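Local atomic coordinates of periplasmic binding protein/LacI transcriptional regulator (Burkholderia graminis C4D1M, PDB entry 5HQJ), a protein that binds D-arabinose and probably serves as the sugar-binding component of a bacterial ABC transporter. Residues G263-R268 with V298-K303. Sequence-based numbering, arbitrary orientation. Where two conformers were deposited one is given.
Sequences GIMVQR and VTVVTK. With 64K (alpha-D-arabinopyranose), chain B.
Strands 263-266 and 299-301 run antiparallel at 154°, joined by two hydrogen-bonded pairs, Ile264 with Val301 and Val266 with Thr299, with Met265 and Val300 as the non-hydrogen-bonded pair between; the shortest bond, Ile264 N to Val301 O, measures 2.7 Å and is nearly straight (170°). On one face, Ile264 and Val301 lie side by side, Ile264 CG1 meeting Val301 CB at 3.6 Å, and Leu256 of helix 250-258 touches both. Val266 comes to Val301 at a slant on this face, CG2 to CG2 at 3.6 Å. The other face carries selenomethionine Met265, whose chain bends at chi2 and again at chi3, placing SE 3.8 Å from Val300 CG2 and CE 3.7 Å from Val298 CG1; helix 132-146 packs on Met265 and Val300. Polar links gather where the pair ends: one water joins Val266 O to Thr299 OG1, and a second joins that hydroxyl to Arg268 NH2, while Arg268 NH1 is hydrogen-bonded to Thr296 O. Beyond the ladder, Gln267 NE2 donates a nearly straight bond to arabinose O2 (2.9 Å); OE1 is hydrogen-bonded to Thr130 OG1 and NE2 also to Asp247 OD1, fixing the amide's rotation. An antiparallel edge strand thus closes an otherwise parallel sheet, whose neighbouring strand leads into the sugar pocket of a periplasmic binding protein fold.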
ATOM      1  N   GLY A 263      -6.218 -15.676  -3.523  1.00 12.49           N
ATOM      2  CA  GLY A 263      -6.583 -14.860  -2.378  1.00 15.58           C
ATOM      3  C   GLY A 263      -5.990 -13.488  -2.505  1.00 17.61           C
ATOM      4  O   GLY A 263      -4.912 -13.336  -3.109  1.00 13.49           O
ATOM      5  N   ILE A 264      -6.661 -12.480  -1.969  0.60 13.58           N
ATOM      6  CA  ILE A 264      -6.018 -11.201  -1.872  0.60 11.89           C
ATOM      7  C   ILE A 264      -6.138 -10.620  -0.457  0.60  9.05           C
ATOM      8  O   ILE A 264      -6.848 -11.128   0.438  0.60 10.39           O
ATOM      9  CB  ILE A 264      -6.555 -10.219  -2.915  0.60  9.42           C
ATOM     10  CG1 ILE A 264      -8.061  -9.999  -2.719  0.60 11.59           C
ATOM     11  CG2 ILE A 264      -6.256 -10.717  -4.326  0.60 20.60           C
ATOM     12  CD1 ILE A 264      -8.734  -9.094  -3.749  0.60 14.56           C
HETATM   13  N   MSE A 265      -5.366  -9.573  -0.259  1.00 10.49           N
HETATM   14  CA  MSE A 265      -5.409  -8.779   0.964  1.00 14.28           C
HETATM   15  C   MSE A 265      -5.871  -7.380   0.588  1.00 12.37           C
HETATM   16  O   MSE A 265      -5.146  -6.706  -0.151  1.00 11.97           O
HETATM   17  CB  MSE A 265      -4.036  -8.729   1.655  1.00 14.30           C
HETATM   18  CG  MSE A 265      -3.423 -10.084   1.944  1.00 17.10           C
HETATM   19 SE   MSE A 265      -4.390 -10.935   3.398  1.00 26.78          SE
HETATM   20  CE  MSE A 265      -3.722  -9.899   4.900  1.00 16.81           C
ATOM     21  N   VAL A 266      -7.052  -6.959   1.082  1.00 12.89           N
ATOM     22  CA  VAL A 266      -7.616  -5.668   0.742  1.00 11.92           C
ATOM     23  C   VAL A 266      -7.493  -4.764   1.944  1.00 11.14           C
ATOM     24  O   VAL A 266      -8.015  -5.075   2.995  1.00 11.99           O
ATOM     25  CB  VAL A 266      -9.058  -5.775   0.277  1.00 11.62           C
ATOM     26  CG1 VAL A 266      -9.560  -4.398  -0.180  1.00 13.95           C
ATOM     27  CG2 VAL A 266      -9.167  -6.811  -0.856  1.00 15.69           C
ATOM     28  N   GLN A 267      -6.777  -3.661   1.773  1.00 11.74           N
ATOM     29  CA  GLN A 267      -6.597  -2.651   2.803  1.00 10.16           C
ATOM     30  C   GLN A 267      -7.874  -1.783   2.814  1.00 11.05           C
ATOM     31  O   GLN A 267      -8.843  -2.148   2.168  1.00 12.64           O
ATOM     32  CB  GLN A 267      -5.340  -1.827   2.527  1.00 10.48           C
ATOM     33  CG  GLN A 267      -4.093  -2.633   2.253  1.00 11.72           C
ATOM     34  CD  GLN A 267      -2.948  -1.702   2.030  1.00 14.85           C
ATOM     35  OE1 GLN A 267      -2.512  -1.019   2.940  1.00 11.99           O
ATOM     36  NE2 GLN A 267      -2.454  -1.650   0.785  1.00 12.65           N
ATOM     37  N   ARG A 268      -7.877  -0.683   3.564  1.00 10.74           N
ATOM     38  CA  ARG A 268      -8.983   0.255   3.572  1.00 10.99           C
ATOM     39  C   ARG A 268      -8.519   1.653   3.116  1.00 14.67           C
ATOM     40  O   ARG A 268      -8.435   2.569   3.898  1.00 11.45           O
ATOM     41  CB  ARG A 268      -9.635   0.287   4.978  1.00 11.30           C
ATOM     42  CG  ARG A 268     -10.313  -1.023   5.380  1.00 12.04           C
ATOM     43  CD  ARG A 268     -11.365  -0.859   6.439  1.00 15.12           C
ATOM     44  NE  ARG A 268     -12.144  -2.086   6.544  1.00 21.15           N
ATOM     45  CZ  ARG A 268     -11.776  -3.144   7.253  1.00 20.91           C
ATOM     46  NH1 ARG A 268     -10.648  -3.120   7.938  1.00 15.14           N
ATOM     47  NH2 ARG A 268     -12.542  -4.216   7.276  1.00 21.69           N
ATOM     48  N   VAL A 298      -7.341  -4.933   7.399  0.56 14.99           N
ATOM     49  CA  VAL A 298      -7.162  -5.543   6.083  0.56 16.09           C
ATOM     50  C   VAL A 298      -8.026  -6.809   6.030  0.56 15.48           C
ATOM     51  O   VAL A 298      -8.059  -7.554   7.010  0.56 13.65           O
ATOM     52  CB  VAL A 298      -5.653  -5.862   5.816  0.56 13.80           C
ATOM     53  CG1 VAL A 298      -5.144  -7.017   6.692  0.56 11.98           C
ATOM     54  CG2 VAL A 298      -5.388  -6.185   4.345  0.56 19.43           C
ATOM     55  N   THR A 299      -8.743  -7.008   4.912  1.00 16.35           N
ATOM     56  CA  THR A 299      -9.706  -8.085   4.739  1.00 11.48           C
ATOM     57  C   THR A 299      -9.061  -9.153   3.833  1.00 12.93           C
ATOM     58  O   THR A 299      -8.552  -8.826   2.758  1.00 13.91           O
ATOM     59  CB  THR A 299     -11.044  -7.606   4.111  1.00 22.07           C
ATOM     60  OG1 THR A 299     -11.583  -6.507   4.857  1.00 21.43           O
ATOM     61  CG2 THR A 299     -12.056  -8.746   4.082  1.00 26.54           C
ATOM     62  N   VAL A 300      -9.050 -10.400   4.294  1.00 16.20           N
ATOM     63  CA  VAL A 300      -8.649 -11.530   3.453  1.00 11.93           C
ATOM     64  C   VAL A 300      -9.810 -11.857   2.502  1.00 10.66           C
ATOM     65  O   VAL A 300     -10.904 -12.254   2.950  1.00 16.62           O
ATOM     66  CB  VAL A 300      -8.306 -12.794   4.288  1.00 17.11           C
ATOM     67  CG1 VAL A 300      -7.894 -13.964   3.375  1.00 22.48           C
ATOM     68  CG2 VAL A 300      -7.223 -12.485   5.348  1.00 17.70           C
ATOM     69  N   VAL A 301      -9.594 -11.680   1.196  1.00 12.59           N
ATOM     70  CA  VAL A 301     -10.668 -11.821   0.214  1.00 15.00           C
ATOM     71  C   VAL A 301     -10.344 -12.946  -0.733  1.00 16.90           C
ATOM     72  O   VAL A 301      -9.240 -13.028  -1.290  1.00 15.93           O
ATOM     73  CB  VAL A 301     -10.888 -10.530  -0.563  1.00 12.58           C
ATOM     74  CG1 VAL A 301     -11.939 -10.727  -1.668  1.00 13.39           C
ATOM     75  CG2 VAL A 301     -11.356  -9.419   0.413  1.00 18.79           C
ATOM     76  N   THR A 302     -11.328 -13.812  -0.893  1.00 14.80           N
ATOM     77  CA  THR A 302     -11.296 -14.877  -1.882  1.00 13.71           C
ATOM     78  C   THR A 302     -12.473 -14.704  -2.817  1.00 19.64           C
ATOM     79  O   THR A 302     -13.272 -13.784  -2.656  1.00 19.15           O
ATOM     80  CB  THR A 302     -11.371 -16.274  -1.247  1.00 18.47           C
ATOM     81  OG1 THR A 302     -12.708 -16.527  -0.785  1.00 20.06           O
ATOM     82  CG2 THR A 302     -10.368 -16.436  -0.099  1.00 16.22           C
ATOM     83  N   LYS A 303     -12.591 -15.613  -3.776  1.00 18.84           N
ATOM     84  CA  LYS A 303     -13.726 -15.618  -4.698  1.00 27.87           C
ATOM     85  C   LYS A 303     -15.049 -15.570  -3.929  1.00 20.95           C
ATOM     86  O   LYS A 303     -16.033 -14.983  -4.407  1.00 22.75           O
ATOM     87  CB  LYS A 303     -13.666 -16.865  -5.599  1.00 40.19           C
ATOM     88  CG  LYS A 303     -14.433 -16.731  -6.892  1.00 72.48           C
ATOM     89  CD  LYS A 303     -14.045 -17.809  -7.893  1.00 78.85           C
ATOM     90  CE  LYS A 303     -14.423 -17.392  -9.301  1.00 81.87           C
ATOM     91  NZ  LYS A 303     -15.870 -17.107  -9.506  1.00 82.81           N
TER
HETATM   92  O2  64K B 401      -0.186   0.038   0.324  1.00 16.25           O
HETATM   93  C2  64K B 401       0.505   0.013  -0.971  1.00 23.94           C
HETATM   94  C3  64K B 401      -0.399  -0.671  -1.945  1.00 16.72           C
HETATM   95  O3  64K B 401      -0.373  -2.058  -1.690  1.00 17.68           O
HETATM   96  C4  64K B 401       0.072  -0.497  -3.385  1.00 25.40           C
HETATM   97  O4  64K B 401       1.300  -1.204  -3.639  1.00 27.04           O
HETATM   98  C5  64K B 401       0.312   0.918  -3.659  1.00 16.43           C
HETATM   99  O5  64K B 401       1.371   1.391  -2.790  1.00 16.05           O
HETATM  100  C1  64K B 401       0.792   1.419  -1.419  1.00 22.94           C
HETATM  101  O1  64K B 401       1.721   1.969  -0.568  1.00 12.46           O
HETATM  102  O   HOH W   1     -10.830  -4.356   3.647  1.00 15.79           O
HETATM  103  O   HOH W   2     -11.861  -7.031   7.751  1.00 27.64           O